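Local coordinates for protein 6-phospho-beta-glucosidase (Thermotoga maritima, PDB 1UP7) that hydrolyses cellobiose 6'-phosphate to glucose 6-phosphate and glucose, using NAD and a manganese ion in each subunit, at residues Tyr76-Phe81 against Val138-Pro143; Ile161-Val166 against Thr298-Leu303. All coordinates share one frame; numbering follows the deposited sequence.

Contact 1: Tyr76-Phe81 against Val138-Pro143. With NAD (nicotinamide-adenine-dinucleotide), chain I.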
# COMPACT_ATOMS: atom_id res chain seq x y z
N TYR A 76 31.88 14.44 2.48
CA TYR A 76 31.00 14.59 1.30
C TYR A 76 31.76 14.30 0.02
O TYR A 76 32.92 14.70 -0.15
CB TYR A 76 30.31 15.98 1.21
CG TYR A 76 29.57 16.30 2.47
CD1 TYR A 76 28.26 15.84 2.66
CD2 TYR A 76 30.21 16.99 3.50
CE1 TYR A 76 27.59 16.09 3.87
CE2 TYR A 76 29.55 17.25 4.71
CZ TYR A 76 28.23 16.80 4.88
OH TYR A 76 27.59 17.06 6.06
N VAL A 77 31.09 13.60 -0.89
CA VAL A 77 31.63 13.36 -2.22
C VAL A 77 30.67 13.88 -3.29
O VAL A 77 29.50 13.46 -3.36
CB VAL A 77 32.01 11.84 -2.43
CG1 VAL A 77 32.58 11.58 -3.82
CG2 VAL A 77 33.04 11.40 -1.36
N ILE A 78 31.19 14.76 -4.15
CA ILE A 78 30.37 15.36 -5.19
C ILE A 78 30.67 14.70 -6.52
O ILE A 78 31.80 14.78 -7.00
CB ILE A 78 30.58 16.91 -5.25
CG1 ILE A 78 30.13 17.57 -3.93
CG2 ILE A 78 29.85 17.52 -6.49
CD1 ILE A 78 30.61 18.99 -3.75
N PHE A 79 29.65 14.03 -7.09
CA PHE A 79 29.76 13.47 -8.45
C PHE A 79 29.38 14.54 -9.45
O PHE A 79 28.22 14.98 -9.50
CB PHE A 79 28.80 12.29 -8.66
CG PHE A 79 29.28 11.01 -8.06
CD1 PHE A 79 30.46 10.96 -7.29
CD2 PHE A 79 28.54 9.85 -8.25
CE1 PHE A 79 30.88 9.76 -6.72
CE2 PHE A 79 28.97 8.62 -7.70
CZ PHE A 79 30.15 8.59 -6.93
N GLN A 80 30.34 14.92 -10.28
CA GLN A 80 30.16 16.02 -11.22
C GLN A 80 30.95 15.72 -12.51
O GLN A 80 31.34 16.61 -13.27
CB GLN A 80 30.54 17.30 -10.48
CG GLN A 80 31.48 18.17 -11.15
CD GLN A 80 32.07 19.25 -10.26
OE1 GLN A 80 31.45 19.70 -9.32
NE2 GLN A 80 33.25 19.72 -10.63
N PHE A 81 31.15 14.44 -12.76
CA PHE A 81 31.84 13.95 -13.97
C PHE A 81 30.85 13.56 -15.07
O PHE A 81 29.72 13.20 -14.81
CB PHE A 81 32.75 12.75 -13.63
CG PHE A 81 32.04 11.62 -12.96
CD1 PHE A 81 31.87 11.61 -11.58
CD2 PHE A 81 31.52 10.55 -13.72
CE1 PHE A 81 31.20 10.55 -10.95
CE2 PHE A 81 30.85 9.50 -13.10
CZ PHE A 81 30.68 9.50 -11.71
N VAL A 138 26.81 13.52 -3.12
CA VAL A 138 25.94 14.50 -3.77
C VAL A 138 26.13 14.45 -5.29
O VAL A 138 27.23 14.74 -5.80
CB VAL A 138 26.16 15.90 -3.21
CG1 VAL A 138 25.19 16.89 -3.84
CG2 VAL A 138 25.99 15.87 -1.67
N ASN A 139 25.09 14.06 -6.01
CA ASN A 139 25.22 13.76 -7.43
C ASN A 139 24.66 14.80 -8.38
O ASN A 139 23.47 15.14 -8.31
CB ASN A 139 24.60 12.41 -7.76
CG ASN A 139 24.86 12.00 -9.19
OD1 ASN A 139 25.96 11.53 -9.51
ND2 ASN A 139 23.87 12.20 -10.07
N PHE A 140 25.53 15.31 -9.27
CA PHE A 140 25.13 16.12 -10.43
C PHE A 140 25.11 15.32 -11.72
O PHE A 140 24.41 15.68 -12.65
CB PHE A 140 26.09 17.26 -10.71
CG PHE A 140 26.31 18.21 -9.56
CD1 PHE A 140 25.52 18.17 -8.43
CD2 PHE A 140 27.36 19.13 -9.62
CE1 PHE A 140 25.74 19.05 -7.37
CE2 PHE A 140 27.59 20.03 -8.55
CZ PHE A 140 26.77 19.98 -7.43
N THR A 141 25.94 14.30 -11.83
CA THR A 141 26.11 13.53 -13.06
C THR A 141 24.78 13.10 -13.64
O THR A 141 23.96 12.48 -12.96
CB THR A 141 26.96 12.29 -12.78
OG1 THR A 141 28.29 12.72 -12.46
CG2 THR A 141 27.11 11.39 -14.07
N ASN A 142 24.55 13.44 -14.91
CA ASN A 142 23.29 13.10 -15.54
C ASN A 142 23.31 11.74 -16.21
O ASN A 142 24.37 11.29 -16.61
CB ASN A 142 22.80 14.22 -16.44
CG ASN A 142 21.96 15.23 -15.66
OD1 ASN A 142 21.07 14.86 -14.85
ND2 ASN A 142 22.25 16.51 -15.88
N PRO A 143 22.15 11.07 -16.28
CA PRO A 143 20.89 11.58 -15.75
C PRO A 143 20.79 11.33 -14.25
O PRO A 143 20.83 10.20 -13.78
CB PRO A 143 19.83 10.79 -16.52
CG PRO A 143 20.45 9.52 -16.84
CD PRO A 143 21.97 9.73 -16.88
PA NAD I . 32.28 17.87 -18.44
O1A NAD I . 32.37 17.26 -19.78
O2A NAD I . 33.11 19.16 -18.24
O5B NAD I . 32.78 16.71 -17.43
C5B NAD I . 33.26 17.05 -16.16
C4B NAD I . 34.59 16.36 -15.89
O4B NAD I . 34.39 14.97 -15.67
C3B NAD I . 35.62 16.48 -17.01
O3B NAD I . 36.73 17.20 -16.50
C2B NAD I . 35.99 15.04 -17.35
O2B NAD I . 37.37 14.89 -17.60
C1B NAD I . 35.62 14.34 -16.06
N9A NAD I . 35.38 12.90 -16.17
C8A NAD I . 34.84 12.17 -17.21
N7A NAD I . 34.80 10.88 -16.80
C5A NAD I . 35.25 10.78 -15.53
C6A NAD I . 35.43 9.72 -14.66
N6A NAD I . 35.13 8.47 -15.00
N1A NAD I . 35.96 9.97 -13.39
C2A NAD I . 36.31 11.25 -13.02
N3A NAD I . 36.15 12.29 -13.91
C4A NAD I . 35.63 12.05 -15.13
O3 NAD I . 30.71 18.15 -18.20
PN NAD I . 30.02 19.18 -17.18
O1N NAD I . 29.24 20.07 -18.07
O2N NAD I . 30.93 19.73 -16.20
O5D NAD I . 29.03 18.26 -16.32
C5D NAD I . 29.40 17.03 -15.72
C4D NAD I . 28.11 16.26 -15.39
O4D NAD I . 27.26 16.96 -14.48
C3D NAD I . 27.25 16.02 -16.63
O3D NAD I . 26.76 14.72 -16.50
C2D NAD I . 26.12 17.05 -16.53
O2D NAD I . 24.91 16.66 -17.14
C1D NAD I . 25.99 17.30 -15.04
N1N NAD I . 25.87 18.74 -14.79
C2N NAD I . 26.77 19.24 -13.87
C3N NAD I . 26.77 20.57 -13.53
C7N NAD I . 27.80 21.06 -12.53
O7N NAD I . 27.48 21.94 -11.47
N7N NAD I . 29.06 20.62 -12.67
C4N NAD I . 25.83 21.40 -14.15
C5N NAD I . 24.90 20.90 -15.08
C6N NAD I . 24.93 19.54 -15.39

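Contact 2: Ile161-Val166 against Thr298-Leu303. With G6P (6-O-phosphono-alpha-D-glucopyranose), chain J.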
# COMPACT_ATOMS: atom_id res chain seq x y z
N ILE A 161 22.49 11.36 -2.72
CA ILE A 161 21.50 12.39 -2.93
C ILE A 161 21.64 12.97 -4.32
O ILE A 161 22.66 13.58 -4.63
CB ILE A 161 21.66 13.50 -1.87
CG1 ILE A 161 21.64 12.90 -0.46
CG2 ILE A 161 20.58 14.55 -2.04
CD1 ILE A 161 21.93 13.95 0.67
N GLY A 162 20.60 12.79 -5.13
CA GLY A 162 20.59 13.30 -6.49
C GLY A 162 20.12 14.74 -6.50
O GLY A 162 19.13 15.10 -5.85
N LEU A 163 20.84 15.56 -7.24
CA LEU A 163 20.54 16.98 -7.32
C LEU A 163 20.38 17.40 -8.77
O LEU A 163 20.89 16.74 -9.65
CB LEU A 163 21.68 17.77 -6.73
CG LEU A 163 21.38 18.76 -5.64
CD1 LEU A 163 20.67 18.06 -4.50
CD2 LEU A 163 22.69 19.35 -5.18
N CYS A 164 19.70 18.51 -8.99
CA CYS A 164 19.54 19.11 -10.31
C CYS A 164 19.29 20.59 -10.02
O CYS A 164 19.05 20.95 -8.85
CB CYS A 164 18.39 18.39 -11.04
SG CYS A 164 17.64 19.21 -12.46
N ASN A 165 19.36 21.45 -11.04
CA ASN A 165 19.24 22.90 -10.80
C ASN A 165 17.87 23.54 -11.05
O ASN A 165 17.71 24.72 -10.75
CB ASN A 165 20.36 23.74 -11.48
CG ASN A 165 20.23 23.81 -13.03
OD1 ASN A 165 19.55 22.98 -13.64
ND2 ASN A 165 20.95 24.75 -13.66
N VAL A 166 16.89 22.80 -11.56
CA VAL A 166 15.59 23.45 -11.82
C VAL A 166 14.82 23.90 -10.57
O VAL A 166 14.29 25.02 -10.57
CB VAL A 166 14.67 22.77 -12.93
CG1 VAL A 166 15.45 21.76 -13.83
CG2 VAL A 166 13.39 22.16 -12.36
N THR A 298 25.21 26.61 -5.76
CA THR A 298 24.47 26.96 -4.57
C THR A 298 23.69 25.76 -4.08
O THR A 298 23.63 25.52 -2.87
CB THR A 298 23.52 28.14 -4.82
OG1 THR A 298 24.27 29.25 -5.32
CG2 THR A 298 22.97 28.71 -3.49
N ALA A 299 23.08 25.00 -4.99
CA ALA A 299 22.19 23.94 -4.51
C ALA A 299 23.03 22.92 -3.72
O ALA A 299 22.62 22.46 -2.67
CB ALA A 299 21.41 23.27 -5.65
N ALA A 300 24.23 22.62 -4.22
CA ALA A 300 25.08 21.65 -3.57
C ALA A 300 25.68 22.15 -2.25
O ALA A 300 25.71 21.41 -1.27
CB ALA A 300 26.17 21.18 -4.51
N ALA A 301 26.14 23.40 -2.26
CA ALA A 301 26.76 24.00 -1.09
C ALA A 301 25.74 24.20 0.03
O ALA A 301 26.04 23.90 1.20
CB ALA A 301 27.43 25.34 -1.46
N HIS A 302 24.57 24.70 -0.33
CA HIS A 302 23.47 24.90 0.60
C HIS A 302 23.02 23.55 1.20
O HIS A 302 22.81 23.46 2.42
CB HIS A 302 22.32 25.64 -0.10
CG HIS A 302 22.48 27.13 -0.11
ND1 HIS A 302 21.42 28.01 -0.01
CD2 HIS A 302 23.60 27.90 -0.18
CE1 HIS A 302 21.87 29.25 -0.03
NE2 HIS A 302 23.18 29.21 -0.13
N LEU A 303 22.93 22.52 0.36
CA LEU A 303 22.64 21.16 0.80
C LEU A 303 23.66 20.66 1.83
O LEU A 303 23.29 20.18 2.91
CB LEU A 303 22.54 20.18 -0.37
CG LEU A 303 22.24 18.74 0.08
CD1 LEU A 303 20.89 18.63 0.86
CD2 LEU A 303 22.32 17.69 -1.06
C1 G6P J . 19.77 22.65 -17.19
C2 G6P J . 19.51 21.25 -16.58
C3 G6P J . 20.84 20.52 -16.39
C4 G6P J . 21.47 20.36 -17.76
C5 G6P J . 21.78 21.76 -18.31
C6 G6P J . 22.38 21.67 -19.71
O1 G6P J . 18.58 23.41 -17.48
O2 G6P J . 18.83 21.29 -15.33
O3 G6P J . 20.69 19.26 -15.72
O4 G6P J . 22.62 19.51 -17.69
O5 G6P J . 20.58 22.58 -18.39
O6 G6P J . 23.28 22.74 -19.95
P G6P J . 24.47 22.58 -21.02
O1P G6P J . 25.33 23.81 -20.87
O2P G6P J . 24.02 22.50 -22.48
O3P G6P J . 25.24 21.35 -20.65

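Contact 1: Tyr76-Phe81 against Val138-Pro143
Ile78 and Phe79 pair in parallel with Val138 and Asn139, joining strands 76-79 and 136-139, the fourth and fifth across the six-stranded parallel Rossmann sheet, at the C-terminal ends where NAD binds. Val138 N donates to Val77 O at 2.7 Å, and Phe79 N returns a bond to Val138 O at 2.8 Å. Beyond the last bridge Phe79 O takes Phe140 N at 2.7 Å and, weakly, Thr141 N, so one carbonyl holds the start of the outgoing loop. Thr141 OG1 fixes that loop again, donating to Phe81 O at 2.8 Å in the carbonyl plane, on a lone pair. The same hydroxyl oxygen sits 3.7 Å from the plane of the Phe81 ring, over its centre; CG between backbone N and carbonyl carbon (chi1 56°) turns the ring back over it. An alanine in place of Phe81 would probably open a gap over Thr141 OG1 and beside the NAD adenine. On the face that carries Ile78 and Val138, Ile78 CG2 makes a CH-pi contact over the Phe140 ring, 4.2 Å from its centroid. Asn139 ND2 donates to Thr141 O and also bonds Ser144 OG, while its OD1, buried without a polar partner, lies at the Phe79 ring edge. Asn142 grips the nicotinamide ribose twice: its N donates almost straight (173°) to NAD O3D, and Asn142 ND2 donates to NAD O2D at 2.9 Å. Asn142 ND2 also bonds the bound glucose 6-phosphate. Strand 4-8 flanks strand 76-79 on its other side; helix 109-131 packs on Phe79 and Phe81, and helix 296-308 on Phe140.

Contact 2: Ile161-Val166 against Thr298-Leu303
Leu163 and Ile161 press their methyl groups onto helix 296-308, an apolar contact between the edge strand 160-162 of the Rossmann sheet, with the loop after it, and a helix of the C-terminal family region. The Leu163 side chain has an unusual first torsion (chi1 -126°), away from the staggered values, and its two methyls divide the work. Leu163 CD2 lies against the helix backbone, 3.7 Å from Ala300 CA, and also touches the CB atoms of Ala299 and Ala300; the small alanine side chains let the leucine come this near. Leu163 CD1 meets Leu303 CD2 at 3.8 Å as the two leucines slide past each other in opposite directions. Leu303 holds CG anti to its backbone N (chi1 179°), which carries the branch out from the helix toward the strand. Leu303 CD2 therefore touches both strand-side residues, reaching Ile161 CG2, the branch anti to the isoleucine's backbone N, at 3.7 Å as these side chains meet tip to tip. Beyond Leu163 the chain enters the substrate site: Cys164 is one of the enzyme's manganese-binding residues, with His194, and Asn165 OD1 accepts a bond from G6P O2 whose modelled length, 2.5 Å, is doubtfully short. Asn165 ND2 is held by the carbonyls of Gly292 and Ser294, which leaves OD1 turned to the sugar. Across the two segments the contact is wholly apolar, with no hydrogen bond between them; the hydrogen bonds of 161-166 go instead to other parts of the protein, such as Asn318 and Ser144, and to the sugar.

In the fold
From the N terminus, after strand 76-79 the chain passes through helices 85-94 and 109-131 before strand 136-139 returns beside it, and contact 1 closes this mostly helical loop of 56 residues. The chain then crosses by helix 144-155 to strand 160-162, where contact 2 opens; its much longer loop, 131 residues, ends on helix 296-308. The two are thus in series and neither encloses the other. They meet at strand 136-139: Asn139 N and O probably bond to Ile161 O and Leu163 N, and Phe140 packs on Ala300. Contact 1 builds the C-terminal end of the sheet, where NAD binds, while contact 2 ties the sheet to the C-terminal region.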